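Local coordinates for serine protease inhibitor 4, isoform B (Drosophila melanogaster, PDB 4P0F), which probably inhibits serine and cysteine endopeptidases as a member of the serpin family, and is seen here in its cleaved form, at residues L216-L221 with P244-K249. Sequence-based numbering, arbitrary orientation.
Sequences LDAMAL and PALEEK
Lys249, in the last turn of helix 243-249, reaches across Leu216 to the tight turn before strand 218-224. Its CB lies 3.7 Å from CD2 of Leu216, and the two side chains run past one another, pointing in opposite senses. That same methyl, CD2 of Leu216, also packs 3.6 Å from the backbone O of Lys249, at the base of the lysine. With chi1 at -70°, Lys249 CG stands beside its own backbone N and anti to the carbonyl carbon; beyond it the chain is extended. CD passes the carbonyl O of Leu216 at 4.2 Å. NZ does not bond to that carbonyl directly: it donates to a water 2.9 Å away, which in turn donates to Leu216 O over 2.8 Å. This single bridge carries the polar link between helix and turn. NZ also comes near CB of Asp217, but the carboxylate points elsewhere, OD2 being 5.2 Å from NZ; the opposite charges may attract weakly, while OD1 accepts a hydrogen bond from Asn238 ND2. One turn back along the helix, Leu246 adds a second apolar contact. Its CG is anti to the backbone N (chi1 173°), and CD1 is the branch that touches, meeting Ala218 CB at 4.0 Å as well as CB and O of Leu216. Leu246 also rests on Val235 and Pro237, and Ala218 on Val235, continuing this packing onto strand 230-237. Asp217 (phi 50°) takes the left-handed conformation of the first position of a G1 beta bulge, in which it and Ala218 lie opposite the single residue Leu213, at the turn of the hairpin joining strands 197-213 and 218-224. A short helix following strand 230-237 and laid against this hairpin turn fits the serpin fold, where helix G packs beside beta-sheet B.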
loop_
_atom_site.group_PDB
_atom_site.type_symbol
_atom_site.label_atom_id
_atom_site.label_comp_id
_atom_site.label_asym_id
_atom_site.label_seq_id
_atom_site.Cartn_x
_atom_site.Cartn_y
_atom_site.Cartn_z
ATOM N N LEU A 216 -2.648 -24.649 -1.160
ATOM C CA LEU A 216 -1.832 -23.690 -0.414
ATOM C C LEU A 216 -1.620 -24.087 1.057
ATOM O O LEU A 216 -0.953 -23.364 1.794
ATOM C CB LEU A 216 -2.481 -22.304 -0.443
ATOM C CG LEU A 216 -2.571 -21.561 -1.772
ATOM C CD1 LEU A 216 -3.418 -20.310 -1.610
ATOM C CD2 LEU A 216 -1.183 -21.209 -2.279
ATOM N N ASP A 217 -2.194 -25.217 1.477
ATOM C CA ASP A 217 -2.202 -25.640 2.886
ATOM C C ASP A 217 -2.668 -24.503 3.785
ATOM O O ASP A 217 -2.053 -24.202 4.821
ATOM C CB ASP A 217 -0.824 -26.124 3.343
ATOM C CG ASP A 217 -0.886 -26.960 4.623
ATOM O OD1 ASP A 217 -1.865 -27.722 4.814
ATOM O OD2 ASP A 217 0.056 -26.866 5.438
ATOM N N ALA A 218 -3.771 -23.883 3.388
ATOM C CA ALA A 218 -4.294 -22.737 4.113
ATOM C C ALA A 218 -5.815 -22.687 4.063
ATOM O O ALA A 218 -6.462 -23.510 3.411
ATOM C CB ALA A 218 -3.710 -21.461 3.550
ATOM N N MET A 219 -6.374 -21.727 4.789
ATOM C CA MET A 219 -7.790 -21.419 4.702
ATOM C C MET A 219 -7.925 -19.915 4.636
ATOM O O MET A 219 -7.024 -19.185 5.062
ATOM C CB MET A 219 -8.561 -21.986 5.899
ATOM C CG MET A 219 -8.448 -23.483 6.055
ATOM S SD MET A 219 -9.195 -24.102 7.581
ATOM C CE MET A 219 -8.773 -25.834 7.399
ATOM N N ALA A 220 -9.032 -19.439 4.080
ATOM C CA ALA A 220 -9.233 -18.009 3.965
ATOM C C ALA A 220 -10.644 -17.616 4.343
ATOM O O ALA A 220 -11.572 -18.411 4.239
ATOM C CB ALA A 220 -8.917 -17.534 2.551
ATOM N N LEU A 221 -10.778 -16.362 4.761
ATOM C CA LEU A 221 -12.033 -15.793 5.218
ATOM C C LEU A 221 -12.054 -14.336 4.785
ATOM O O LEU A 221 -11.012 -13.669 4.772
ATOM C CB LEU A 221 -12.169 -15.919 6.754
ATOM C CG LEU A 221 -13.536 -15.696 7.401
ATOM C CD1 LEU A 221 -14.450 -16.876 7.140
ATOM C CD2 LEU A 221 -13.376 -15.475 8.895
ATOM N N PRO A 244 5.824 -18.490 6.346
ATOM C CA PRO A 244 6.833 -18.305 5.290
ATOM C C PRO A 244 6.576 -19.165 4.050
ATOM O O PRO A 244 6.746 -18.685 2.925
ATOM C CB PRO A 244 8.139 -18.714 5.977
ATOM C CG PRO A 244 7.896 -18.452 7.426
ATOM C CD PRO A 244 6.449 -18.803 7.646
ATOM N N ALA A 245 6.147 -20.407 4.254
ATOM C CA ALA A 245 5.836 -21.300 3.139
ATOM C C ALA A 245 4.601 -20.819 2.384
ATOM O O ALA A 245 4.551 -20.880 1.158
ATOM C CB ALA A 245 5.631 -22.716 3.637
ATOM N N LEU A 246 3.600 -20.329 3.112
ATOM C CA LEU A 246 2.409 -19.775 2.464
ATOM C C LEU A 246 2.775 -18.584 1.604
ATOM O O LEU A 246 2.256 -18.423 0.499
ATOM C CB LEU A 246 1.356 -19.346 3.492
ATOM C CG LEU A 246 0.135 -18.606 2.926
ATOM C CD1 LEU A 246 -0.607 -19.459 1.915
ATOM C CD2 LEU A 246 -0.820 -18.185 4.045
ATOM N N GLU A 247 3.668 -17.748 2.123
ATOM C CA GLU A 247 4.069 -16.529 1.431
ATOM C C GLU A 247 4.697 -16.886 0.097
ATOM O O GLU A 247 4.462 -16.222 -0.909
ATOM C CB GLU A 247 5.050 -15.719 2.276
ATOM C CG GLU A 247 4.399 -15.037 3.464
ATOM C CD GLU A 247 5.383 -14.236 4.310
ATOM O OE1 GLU A 247 6.608 -14.385 4.115
ATOM O OE2 GLU A 247 4.924 -13.452 5.169
ATOM N N GLU A 248 5.492 -17.946 0.106
ATOM C CA GLU A 248 6.141 -18.431 -1.108
ATOM C C GLU A 248 5.135 -19.015 -2.093
ATOM O O GLU A 248 5.247 -18.808 -3.304
ATOM C CB GLU A 248 7.194 -19.486 -0.764
ATOM C CG GLU A 248 8.413 -18.935 -0.043
ATOM C CD GLU A 248 9.299 -20.026 0.539
ATOM O OE1 GLU A 248 9.083 -21.214 0.216
ATOM O OE2 GLU A 248 10.211 -19.695 1.325
ATOM N N LYS A 249 4.160 -19.752 -1.575
ATOM C CA LYS A 249 3.158 -20.396 -2.421
ATOM C C LYS A 249 2.134 -19.432 -3.011
ATOM O O LYS A 249 1.529 -19.733 -4.036
ATOM C CB LYS A 249 2.424 -21.481 -1.646
ATOM C CG LYS A 249 3.273 -22.695 -1.337
ATOM C CD LYS A 249 2.477 -23.740 -0.580
ATOM C CE LYS A 249 3.391 -24.700 0.168
ATOM N NZ LYS A 249 2.675 -25.464 1.229
HETATM O O HOH W 1 1.718 -23.015 2.477
#